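Local structure of GPI-anchored protein LLG1 (Arabidopsis thaliana, 6A5D) at residues V28-F32 against M33-I37; C61-T64 against D65-N68; S71-C74 against A75-F79; F79-I82 against N83-K87. The protein probably serves at the plant cell surface as a GPI-anchored co-receptor in the heterotypic receptor complex that perceives RALF peptides. All coordinates share one frame; numbering follows the deposited sequence.

Interaction 1. Residues V28-F32 against M33-I37; sequences VNFEF and MNYTI. With NAG (2-acetamido-2-deoxy-beta-D-glucopyranose), chain C.
Phe30 O accepts Met33 N at 3.3 Å, a nearly straight i to i+3 bond that closes a short 3-10 turn and leads into an N-glycosylated Asx turn just before helix 36-39. The same oxygen takes the hydroxyl of Tyr35, whose OH lies 2.7 Å from Phe30 O. The two donors come from opposite faces of the carbonyl plane, so the buried oxygen is held above and below.

Met33 leaves the backbone with CG anti to the carbonyl carbon (chi1 -70°) and runs alongside Phe30. Its SD meets Phe30 CD1 at 3.5 Å in an oblique Met-aromatic contact and also rests against Val28 CG1. That Val28 methyl sits over the centre of the Phe30 ring, 3.6 Å above its plane. Outside the segments, Phe59 of helix 49-60 packs on Phe30 and Met33 and stacks with the Tyr35 ring. A water donates to both Glu31 O and Met33 O, bridging the two carbonyls.

Asn34, Tyr35 and Thr36 form the Asn-X-Thr glycosylation sequon: ND2 of Asn34 is bonded to C1 of the sugar, while its OD1 accepts both Thr36 N and Thr36 OG1, each at 2.9 Å.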
loop_
_atom_site.group_PDB
_atom_site.type_symbol
_atom_site.label_atom_id
_atom_site.label_comp_id
_atom_site.label_asym_id
_atom_site.label_seq_id
_atom_site.Cartn_x
_atom_site.Cartn_y
_atom_site.Cartn_z
ATOM N N VAL A 28 -6.653 -2.902 -12.280
ATOM C CA VAL A 28 -7.055 -3.426 -10.975
ATOM C C VAL A 28 -8.101 -2.506 -10.368
ATOM O O VAL A 28 -7.912 -1.287 -10.298
ATOM C CB VAL A 28 -5.833 -3.561 -10.045
ATOM C CG1 VAL A 28 -6.252 -4.020 -8.632
ATOM C CG2 VAL A 28 -4.797 -4.509 -10.651
ATOM N N ASN A 29 -9.223 -3.084 -9.947
ATOM C CA ASN A 29 -10.350 -2.288 -9.446
ATOM C C ASN A 29 -10.193 -2.011 -7.949
ATOM O O ASN A 29 -10.921 -2.528 -7.099
ATOM C CB ASN A 29 -11.677 -2.965 -9.754
ATOM C CG ASN A 29 -12.846 -1.997 -9.705
ATOM O OD1 ASN A 29 -12.718 -0.859 -9.229
ATOM N ND2 ASN A 29 -14.000 -2.448 -10.184
ATOM N N PHE A 30 -9.231 -1.139 -7.642
ATOM C CA PHE A 30 -8.937 -0.825 -6.249
ATOM C C PHE A 30 -10.150 -0.271 -5.518
ATOM O O PHE A 30 -10.304 -0.517 -4.316
ATOM C CB PHE A 30 -7.760 0.146 -6.171
ATOM C CG PHE A 30 -6.434 -0.508 -6.404
ATOM C CD1 PHE A 30 -5.907 -1.328 -5.438
ATOM C CD2 PHE A 30 -5.702 -0.285 -7.570
ATOM C CE1 PHE A 30 -4.683 -1.952 -5.616
ATOM C CE2 PHE A 30 -4.480 -0.898 -7.759
ATOM C CZ PHE A 30 -3.962 -1.732 -6.781
ATOM N N GLU A 31 -11.044 0.425 -6.232
ATOM C CA GLU A 31 -12.203 1.031 -5.585
ATOM C C GLU A 31 -13.007 0.020 -4.778
ATOM O O GLU A 31 -13.501 0.337 -3.688
ATOM C CB GLU A 31 -13.107 1.694 -6.621
ATOM C CG GLU A 31 -14.297 2.375 -5.943
ATOM C CD GLU A 31 -15.210 3.106 -6.896
ATOM O OE1 GLU A 31 -14.926 3.124 -8.108
ATOM O OE2 GLU A 31 -16.202 3.699 -6.402
ATOM N N PHE A 32 -13.122 -1.206 -5.278
ATOM C CA PHE A 32 -14.020 -2.194 -4.701
ATOM C C PHE A 32 -13.311 -3.361 -4.032
ATOM O O PHE A 32 -13.951 -4.367 -3.707
ATOM C CB PHE A 32 -15.053 -2.660 -5.730
ATOM C CG PHE A 32 -16.054 -1.601 -6.065
ATOM C CD1 PHE A 32 -17.025 -1.248 -5.141
ATOM C CD2 PHE A 32 -15.994 -0.917 -7.267
ATOM C CE1 PHE A 32 -17.946 -0.261 -5.428
ATOM C CE2 PHE A 32 -16.919 0.081 -7.555
ATOM C CZ PHE A 32 -17.892 0.402 -6.633
ATOM N N MET A 33 -12.012 -3.247 -3.805
ATOM C CA MET A 33 -11.285 -4.291 -3.111
ATOM C C MET A 33 -11.573 -4.231 -1.620
ATOM O O MET A 33 -12.211 -3.304 -1.104
ATOM C CB MET A 33 -9.787 -4.169 -3.375
ATOM C CG MET A 33 -9.473 -4.524 -4.809
ATOM S SD MET A 33 -7.729 -4.363 -5.265
ATOM C CE MET A 33 -6.961 -5.561 -4.166
ATOM N N ASN A 34 -11.094 -5.246 -0.927
ATOM C CA ASN A 34 -11.340 -5.395 0.494
ATOM C C ASN A 34 -10.091 -4.965 1.247
ATOM O O ASN A 34 -9.042 -5.598 1.122
ATOM C CB ASN A 34 -11.719 -6.841 0.813
ATOM C CG ASN A 34 -12.209 -7.000 2.234
ATOM O OD1 ASN A 34 -11.651 -6.412 3.146
ATOM N ND2 ASN A 34 -13.262 -7.784 2.428
ATOM N N TYR A 35 -10.221 -3.905 2.042
ATOM C CA TYR A 35 -9.107 -3.282 2.739
ATOM C C TYR A 35 -8.993 -3.733 4.190
ATOM O O TYR A 35 -8.152 -3.205 4.928
ATOM C CB TYR A 35 -9.197 -1.750 2.628
ATOM C CG TYR A 35 -8.936 -1.297 1.219
ATOM C CD1 TYR A 35 -9.932 -1.407 0.248
ATOM C CD2 TYR A 35 -7.692 -0.812 0.848
ATOM C CE1 TYR A 35 -9.692 -1.034 -1.057
ATOM C CE2 TYR A 35 -7.439 -0.443 -0.448
ATOM C CZ TYR A 35 -8.437 -0.552 -1.399
ATOM O OH TYR A 35 -8.169 -0.185 -2.690
ATOM N N THR A 36 -9.796 -4.721 4.604
ATOM C CA THR A 36 -9.859 -5.085 6.018
ATOM C C THR A 36 -8.536 -5.644 6.528
ATOM O O THR A 36 -8.206 -5.458 7.708
ATOM C CB THR A 36 -11.035 -6.029 6.276
ATOM O OG1 THR A 36 -12.234 -5.388 5.830
ATOM C CG2 THR A 36 -11.171 -6.349 7.765
ATOM N N ILE A 37 -7.748 -6.289 5.668
ATOM C CA ILE A 37 -6.440 -6.763 6.118
ATOM C C ILE A 37 -5.612 -5.610 6.680
ATOM O O ILE A 37 -4.883 -5.771 7.668
ATOM C CB ILE A 37 -5.715 -7.523 4.995
ATOM C CG1 ILE A 37 -4.455 -8.179 5.538
ATOM C CG2 ILE A 37 -5.397 -6.595 3.810
ATOM C CD1 ILE A 37 -3.769 -9.038 4.527
HETATM C C1 NAG C . -13.806 -7.954 3.756
HETATM C C2 NAG C . -15.346 -8.067 3.663
HETATM C C3 NAG C . -15.956 -8.427 5.022
HETATM C C4 NAG C . -15.225 -9.593 5.670
HETATM C C5 NAG C . -13.741 -9.283 5.722
HETATM C C6 NAG C . -12.946 -10.402 6.344
HETATM C C7 NAG C . -16.531 -6.655 2.011
HETATM C C8 NAG C . -17.089 -5.289 1.754
HETATM N N2 NAG C . -15.922 -6.817 3.190
HETATM O O3 NAG C . -17.325 -8.768 4.829
HETATM O O4 NAG C . -15.726 -9.838 6.981
HETATM O O5 NAG C . -13.267 -9.123 4.379
HETATM O O6 NAG C . -11.578 -10.047 6.470
HETATM O O7 NAG C . -16.623 -7.564 1.185
HETATM O O HOH W 1 -14.208 -1.501 -1.363
#

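Interaction 2. Residues C61-T64 against D65-N68; sequences CPYT and DQLN
Tyr63 O takes the backbone N of Leu67 at 2.8 Å, in a bond that is close to straight (170° at the hydrogen), and a weak bond from Gln66 N. Leu67 then folds its own side chain back over this carbonyl: CG lies 3.3 Å from Tyr63 O, and CD1 reaches the CB of Tyr63. One residue on, Asn68 N binds Thr64 O at 2.8 Å, and Asn68 CB presses on that same oxygen from 3.2 Å.

Tyr63 is the N-cap of the one-turn helix 64-67, and these two i to i+4 bonds are what make the turn alpha-helical. Solvent ties its start together. One water donates to Pro62 O and accepts Asp65 N; another lies 2.7 Å from Thr64 OG1 and donates to Asp65 OD1. Thr64 OG1 can take part because it is placed between the backbone N and the carbonyl carbon (chi1 53°).

Further out, Leu67 also packs on Phe30 and on Met78 of helix 74-86. Cutting Leu67 back to an alanine is likely to open a gap beside Tyr63 CB and take from Phe30 and Met78 their branched apolar neighbour. Pro62 CB lies against one face of the Tyr63 ring, toward its rim. Asn68 ND2 donates to Gln111 O, and Cys61 anchors the preceding turn through its disulfide with Cys106.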
loop_
_atom_site.group_PDB
_atom_site.type_symbol
_atom_site.label_atom_id
_atom_site.label_comp_id
_atom_site.label_asym_id
_atom_site.label_seq_id
_atom_site.Cartn_x
_atom_site.Cartn_y
_atom_site.Cartn_z
ATOM N N CYS A 61 1.494 -6.272 -2.248
ATOM C CA CYS A 61 2.490 -7.058 -2.963
ATOM C C CYS A 61 1.926 -7.958 -4.060
ATOM O O CYS A 61 2.642 -8.171 -5.054
ATOM C CB CYS A 61 3.359 -7.847 -1.978
ATOM S SG CYS A 61 4.501 -6.791 -1.058
ATOM N N PRO A 62 0.705 -8.498 -3.973
ATOM C CA PRO A 62 0.187 -9.262 -5.120
ATOM C C PRO A 62 0.027 -8.431 -6.380
ATOM O O PRO A 62 -0.176 -9.003 -7.455
ATOM C CB PRO A 62 -1.136 -9.862 -4.623
ATOM C CG PRO A 62 -1.171 -9.652 -3.144
ATOM C CD PRO A 62 -0.138 -8.629 -2.763
ATOM N N TYR A 63 0.138 -7.105 -6.293
ATOM C CA TYR A 63 -0.157 -6.222 -7.414
ATOM C C TYR A 63 1.056 -5.434 -7.882
ATOM O O TYR A 63 0.898 -4.431 -8.580
ATOM C CB TYR A 63 -1.343 -5.308 -7.081
ATOM C CG TYR A 63 -2.538 -6.144 -6.699
ATOM C CD1 TYR A 63 -3.305 -6.743 -7.684
ATOM C CD2 TYR A 63 -2.854 -6.407 -5.364
ATOM C CE1 TYR A 63 -4.377 -7.558 -7.373
ATOM C CE2 TYR A 63 -3.930 -7.240 -5.035
ATOM C CZ TYR A 63 -4.687 -7.803 -6.048
ATOM O OH TYR A 63 -5.761 -8.637 -5.791
ATOM N N THR A 64 2.271 -5.878 -7.531
ATOM C CA THR A 64 3.456 -5.138 -7.962
ATOM C C THR A 64 3.540 -5.034 -9.483
ATOM O O THR A 64 4.003 -4.011 -10.005
ATOM C CB THR A 64 4.752 -5.735 -7.391
ATOM O OG1 THR A 64 4.835 -7.139 -7.696
ATOM C CG2 THR A 64 4.814 -5.547 -5.901
ATOM N N ASP A 65 3.089 -6.061 -10.213
ATOM C CA ASP A 65 3.110 -5.977 -11.676
ATOM C C ASP A 65 2.398 -4.711 -12.144
ATOM O O ASP A 65 2.914 -3.954 -12.974
ATOM C CB ASP A 65 2.404 -7.180 -12.312
ATOM C CG ASP A 65 3.185 -8.494 -12.209
ATOM O OD1 ASP A 65 4.332 -8.526 -11.735
ATOM O OD2 ASP A 65 2.608 -9.520 -12.641
ATOM N N GLN A 66 1.203 -4.468 -11.614
ATOM C CA GLN A 66 0.409 -3.331 -12.056
ATOM C C GLN A 66 0.849 -2.043 -11.374
ATOM O O GLN A 66 0.925 -0.994 -12.022
ATOM C CB GLN A 66 -1.077 -3.606 -11.808
ATOM C CG GLN A 66 -1.595 -4.858 -12.517
ATOM C CD GLN A 66 -1.576 -6.109 -11.642
ATOM O OE1 GLN A 66 -0.644 -6.363 -10.898
ATOM N NE2 GLN A 66 -2.641 -6.894 -11.732
ATOM N N LEU A 67 1.197 -2.120 -10.087
ATOM C CA LEU A 67 1.630 -0.933 -9.361
ATOM C C LEU A 67 2.911 -0.362 -9.953
ATOM O O LEU A 67 3.107 0.859 -9.959
ATOM C CB LEU A 67 1.828 -1.271 -7.889
ATOM C CG LEU A 67 0.548 -1.547 -7.104
ATOM C CD1 LEU A 67 0.874 -2.130 -5.740
ATOM C CD2 LEU A 67 -0.282 -0.271 -6.934
ATOM N N ASN A 68 3.804 -1.229 -10.427
ATOM C CA ASN A 68 5.082 -0.811 -11.000
ATOM C C ASN A 68 5.009 -0.551 -12.491
ATOM O O ASN A 68 6.058 -0.441 -13.145
ATOM C CB ASN A 68 6.209 -1.787 -10.658
ATOM C CG ASN A 68 6.638 -1.694 -9.208
ATOM O OD1 ASN A 68 6.532 -0.636 -8.582
ATOM N ND2 ASN A 68 7.122 -2.795 -8.664
HETATM O O HOH W 2 1.968 -8.522 -9.368
HETATM O O HOH W 3 6.010 -7.399 -10.138
#

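Interaction 3. Residues S71-C74 against A75-F79; sequences SSDC and ATTMF
Asp73 O is gripped twice by Thr77, whose backbone N and OG1 stand 2.9 and 2.8 Å from that oxygen. The N-H arrives nearly end-on to the carbonyl, whereas the hydroxyl comes from above its plane, 41° out of it. With OG1 beside its own backbone N (chi1 -61°), Thr77 can turn its hydroxyl back onto the residue four places earlier. With a valine here, Asp73 O would probably lose the Thr77 hydroxyl that reaches it from above its plane.

Asp73 is the N-cap of helix 74-86, yet its carboxylate makes no capping bond; OD1 is engaged by Cys26 N instead. The chain is led into the helix by other bonds. Ser72 OG accepts Cys74 N at 3.3 Å in an ST turn, and a water donates to Ser72 O while accepting Thr76 N. From there the regular pattern takes over, with Met78 N 2.9 Å from Cys74 O.

Cys74 pins this helix start to the N-terminal loop by its disulfide with Cys26 and packs against Gln66. Farther along the same helix, Met78 packs on Phe56, Phe59 and Ala60 of helix 49-60.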
loop_
_atom_site.group_PDB
_atom_site.type_symbol
_atom_site.label_atom_id
_atom_site.label_comp_id
_atom_site.label_asym_id
_atom_site.label_seq_id
_atom_site.Cartn_x
_atom_site.Cartn_y
_atom_site.Cartn_z
ATOM N N SER A 71 3.526 3.845 -16.296
ATOM C CA SER A 71 2.666 4.530 -17.251
ATOM C C SER A 71 1.199 4.502 -16.852
ATOM O O SER A 71 0.374 5.109 -17.542
ATOM C CB SER A 71 2.851 3.927 -18.641
ATOM O OG SER A 71 2.115 2.722 -18.751
ATOM N N SER A 72 0.857 3.828 -15.761
ATOM C CA SER A 72 -0.521 3.702 -15.307
ATOM C C SER A 72 -0.730 4.485 -14.021
ATOM O O SER A 72 0.222 4.910 -13.355
ATOM C CB SER A 72 -0.864 2.229 -15.066
ATOM O OG SER A 72 -0.328 1.826 -13.815
ATOM N N ASP A 73 -2.003 4.654 -13.663
ATOM C CA ASP A 73 -2.357 5.312 -12.416
ATOM C C ASP A 73 -2.622 4.321 -11.287
ATOM O O ASP A 73 -3.258 4.686 -10.296
ATOM C CB ASP A 73 -3.533 6.281 -12.604
ATOM C CG ASP A 73 -4.816 5.588 -13.040
ATOM O OD1 ASP A 73 -4.881 4.340 -13.016
ATOM O OD2 ASP A 73 -5.778 6.305 -13.406
ATOM N N CYS A 74 -2.096 3.095 -11.391
ATOM C CA CYS A 74 -2.394 2.070 -10.391
ATOM C C CYS A 74 -1.925 2.487 -9.001
ATOM O O CYS A 74 -2.683 2.396 -8.035
ATOM C CB CYS A 74 -1.750 0.743 -10.786
ATOM S SG CYS A 74 -2.589 -0.066 -12.133
ATOM N N ALA A 75 -0.676 2.959 -8.883
ATOM C CA ALA A 75 -0.141 3.291 -7.564
ATOM C C ALA A 75 -0.907 4.442 -6.917
ATOM O O ALA A 75 -1.333 4.344 -5.758
ATOM C CB ALA A 75 1.350 3.598 -7.656
ATOM N N THR A 76 -1.096 5.546 -7.645
ATOM C CA THR A 76 -1.829 6.674 -7.064
ATOM C C THR A 76 -3.270 6.292 -6.724
ATOM O O THR A 76 -3.809 6.721 -5.698
ATOM C CB THR A 76 -1.767 7.913 -7.967
ATOM O OG1 THR A 76 -2.338 7.619 -9.248
ATOM C CG2 THR A 76 -0.333 8.386 -8.150
ATOM N N THR A 77 -3.908 5.476 -7.566
ATOM C CA THR A 77 -5.267 5.028 -7.272
ATOM C C THR A 77 -5.304 4.177 -6.008
ATOM O O THR A 77 -6.164 4.370 -5.145
ATOM C CB THR A 77 -5.884 4.281 -8.459
ATOM O OG1 THR A 77 -5.950 5.147 -9.602
ATOM C CG2 THR A 77 -7.301 3.825 -8.115
ATOM N N MET A 78 -4.370 3.231 -5.871
ATOM C CA MET A 78 -4.352 2.385 -4.684
ATOM C C MET A 78 -4.185 3.209 -3.417
ATOM O O MET A 78 -4.921 3.025 -2.442
ATOM C CB MET A 78 -3.238 1.350 -4.768
ATOM C CG MET A 78 -3.198 0.524 -3.503
ATOM S SD MET A 78 -1.775 -0.576 -3.405
ATOM C CE MET A 78 -0.423 0.590 -3.277
ATOM N N PHE A 79 -3.197 4.098 -3.403
ATOM C CA PHE A 79 -2.979 4.911 -2.211
ATOM C C PHE A 79 -4.191 5.791 -1.910
ATOM O O PHE A 79 -4.552 5.993 -0.740
ATOM C CB PHE A 79 -1.704 5.740 -2.364
ATOM C CG PHE A 79 -0.440 4.945 -2.154
ATOM C CD1 PHE A 79 -0.162 4.389 -0.911
ATOM C CD2 PHE A 79 0.487 4.797 -3.177
ATOM C CE1 PHE A 79 1.012 3.676 -0.689
ATOM C CE2 PHE A 79 1.668 4.075 -2.973
ATOM C CZ PHE A 79 1.930 3.511 -1.726
HETATM O O HOH W 4 0.590 5.729 -10.255
#

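Interaction 4. Residues F79-I82 against N83-K87; sequences FSYI and NLYGK
Tyr85 lies along Tyr81, one helical turn earlier, and its side chain keeps to that neighbour from root to tip. CB sits 3.4 Å from Tyr81 O, the carbonyl that also receives Tyr85 N. With CG anti to the carbonyl carbon (chi1 -64°) and the ring turned to a chi2 of -34°, CD2 passes close to the same oxygen. CE2 then reaches Tyr81 CB and CD1, and CZ approaches Tyr81 CD1 at 3.5 Å. The tip, OH, is 3.4 Å from Tyr81 CD1 and nearly as close to CE1, but its polar partner is Glu31 O in the loop before helix 36-39. The two rings point the same way with planes 28° apart, slid so far that they barely overlap; their centroids are 5.3 Å apart.

Leu84 adds its CD2 beside Tyr81 CD1. Asn83 bends back over the preceding turn, with CB 3.3 Å from Phe79 O and OD1 against Ile82 CG2; its ND2, though close to Phe79 O, is badly angled for a bond. Tyr35 meets the Tyr85 ring edge-to-face and packs on Tyr81 and Ile82, so the loop covers this side of the helix. Four successive i to i+4 bonds, ending with Gly86 N on Ile82 O at 3.0 Å, mark the last turns of an alpha helix, and the tyrosines form an i/i+4 aromatic pair along its flank.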
loop_
_atom_site.group_PDB
_atom_site.type_symbol
_atom_site.label_atom_id
_atom_site.label_comp_id
_atom_site.label_asym_id
_atom_site.label_seq_id
_atom_site.Cartn_x
_atom_site.Cartn_y
_atom_site.Cartn_z
ATOM N N PHE A 79 -3.197 4.098 -3.403
ATOM C CA PHE A 79 -2.979 4.911 -2.211
ATOM C C PHE A 79 -4.191 5.791 -1.910
ATOM O O PHE A 79 -4.552 5.993 -0.740
ATOM C CB PHE A 79 -1.704 5.740 -2.364
ATOM C CG PHE A 79 -0.440 4.945 -2.154
ATOM C CD1 PHE A 79 -0.162 4.389 -0.911
ATOM C CD2 PHE A 79 0.487 4.797 -3.177
ATOM C CE1 PHE A 79 1.012 3.676 -0.689
ATOM C CE2 PHE A 79 1.668 4.075 -2.973
ATOM C CZ PHE A 79 1.930 3.511 -1.726
ATOM N N SER A 80 -4.862 6.293 -2.947
ATOM C CA SER A 80 -6.029 7.135 -2.707
ATOM C C SER A 80 -7.125 6.361 -1.982
ATOM O O SER A 80 -7.749 6.886 -1.053
ATOM C CB SER A 80 -6.532 7.749 -4.012
ATOM O OG SER A 80 -7.261 6.812 -4.777
ATOM N N TYR A 81 -7.320 5.086 -2.331
ATOM C CA TYR A 81 -8.363 4.305 -1.676
ATOM C C TYR A 81 -7.931 3.773 -0.318
ATOM O O TYR A 81 -8.742 3.741 0.616
ATOM C CB TYR A 81 -8.862 3.166 -2.571
ATOM C CG TYR A 81 -9.810 3.661 -3.622
ATOM C CD1 TYR A 81 -11.050 4.183 -3.262
ATOM C CD2 TYR A 81 -9.462 3.645 -4.969
ATOM C CE1 TYR A 81 -11.913 4.670 -4.217
ATOM C CE2 TYR A 81 -10.328 4.140 -5.929
ATOM C CZ TYR A 81 -11.551 4.648 -5.541
ATOM O OH TYR A 81 -12.440 5.131 -6.480
ATOM N N ILE A 82 -6.671 3.359 -0.170
ATOM C CA ILE A 82 -6.188 2.990 1.158
ATOM C C ILE A 82 -6.436 4.128 2.130
ATOM O O ILE A 82 -6.995 3.937 3.217
ATOM C CB ILE A 82 -4.689 2.668 1.109
ATOM C CG1 ILE A 82 -4.451 1.385 0.326
ATOM C CG2 ILE A 82 -4.124 2.613 2.527
ATOM C CD1 ILE A 82 -2.969 1.065 0.124
ATOM N N ASN A 83 -6.054 5.333 1.726
ATOM C CA ASN A 83 -6.103 6.455 2.647
ATOM C C ASN A 83 -7.534 6.902 2.896
ATOM O O ASN A 83 -7.862 7.335 4.009
ATOM C CB ASN A 83 -5.260 7.590 2.085
ATOM C CG ASN A 83 -3.787 7.219 1.969
ATOM O OD1 ASN A 83 -3.324 6.264 2.595
ATOM N ND2 ASN A 83 -3.053 7.976 1.168
ATOM N N LEU A 84 -8.390 6.796 1.881
ATOM C CA LEU A 84 -9.796 7.147 2.036
ATOM C C LEU A 84 -10.514 6.176 2.967
ATOM O O LEU A 84 -11.147 6.583 3.950
ATOM C CB LEU A 84 -10.466 7.174 0.666
ATOM C CG LEU A 84 -11.978 7.364 0.741
ATOM C CD1 LEU A 84 -12.302 8.718 1.363
ATOM C CD2 LEU A 84 -12.585 7.233 -0.649
ATOM N N TYR A 85 -10.441 4.880 2.665
ATOM C CA TYR A 85 -11.197 3.907 3.440
ATOM C C TYR A 85 -10.634 3.725 4.847
ATOM O O TYR A 85 -11.389 3.418 5.778
ATOM C CB TYR A 85 -11.216 2.563 2.710
ATOM C CG TYR A 85 -11.933 2.563 1.369
ATOM C CD1 TYR A 85 -13.055 3.356 1.150
ATOM C CD2 TYR A 85 -11.478 1.769 0.317
ATOM C CE1 TYR A 85 -13.717 3.346 -0.071
ATOM C CE2 TYR A 85 -12.128 1.755 -0.907
ATOM C CZ TYR A 85 -13.250 2.539 -1.096
ATOM O OH TYR A 85 -13.906 2.539 -2.305
ATOM N N GLY A 86 -9.329 3.927 5.030
ATOM C CA GLY A 86 -8.719 3.695 6.324
ATOM C C GLY A 86 -8.470 4.951 7.131
ATOM O O GLY A 86 -8.040 4.880 8.289
ATOM N N LYS A 87 -8.732 6.108 6.522
ATOM C CA LYS A 87 -8.467 7.407 7.141
ATOM C C LYS A 87 -7.003 7.546 7.547
ATOM O O LYS A 87 -6.680 7.967 8.655
ATOM C CB LYS A 87 -9.418 7.712 8.298
ATOM C CG LYS A 87 -10.863 7.746 7.861
ATOM C CD LYS A 87 -11.519 6.402 8.127
ATOM C CE LYS A 87 -13.034 6.525 8.230
ATOM N NZ LYS A 87 -13.586 5.503 9.167
#

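The four contacts follow one another along the chain, from the loop entering helix 36-39 through helix 64-67 to the two ends of helix 74-86. Interactions 3 and 4 share that last helix and Phe79, with centres about 13 Å apart. Interaction 1 touches all the others: Met33 and Val28 pack on Tyr63, Phe30 on Met78, and Glu31 O probably bonds Tyr85 OH. Interactions 2 and 3 also meet, through Leu67 and Cys74. Interactions 2 and 4 lie on opposite sides of the chain's centre, about 17 Å between centres, without touching. The residues 28-37 thus join separate parts of a small, disulfide-rich, strandless helical domain while carrying a glycan at Asn34.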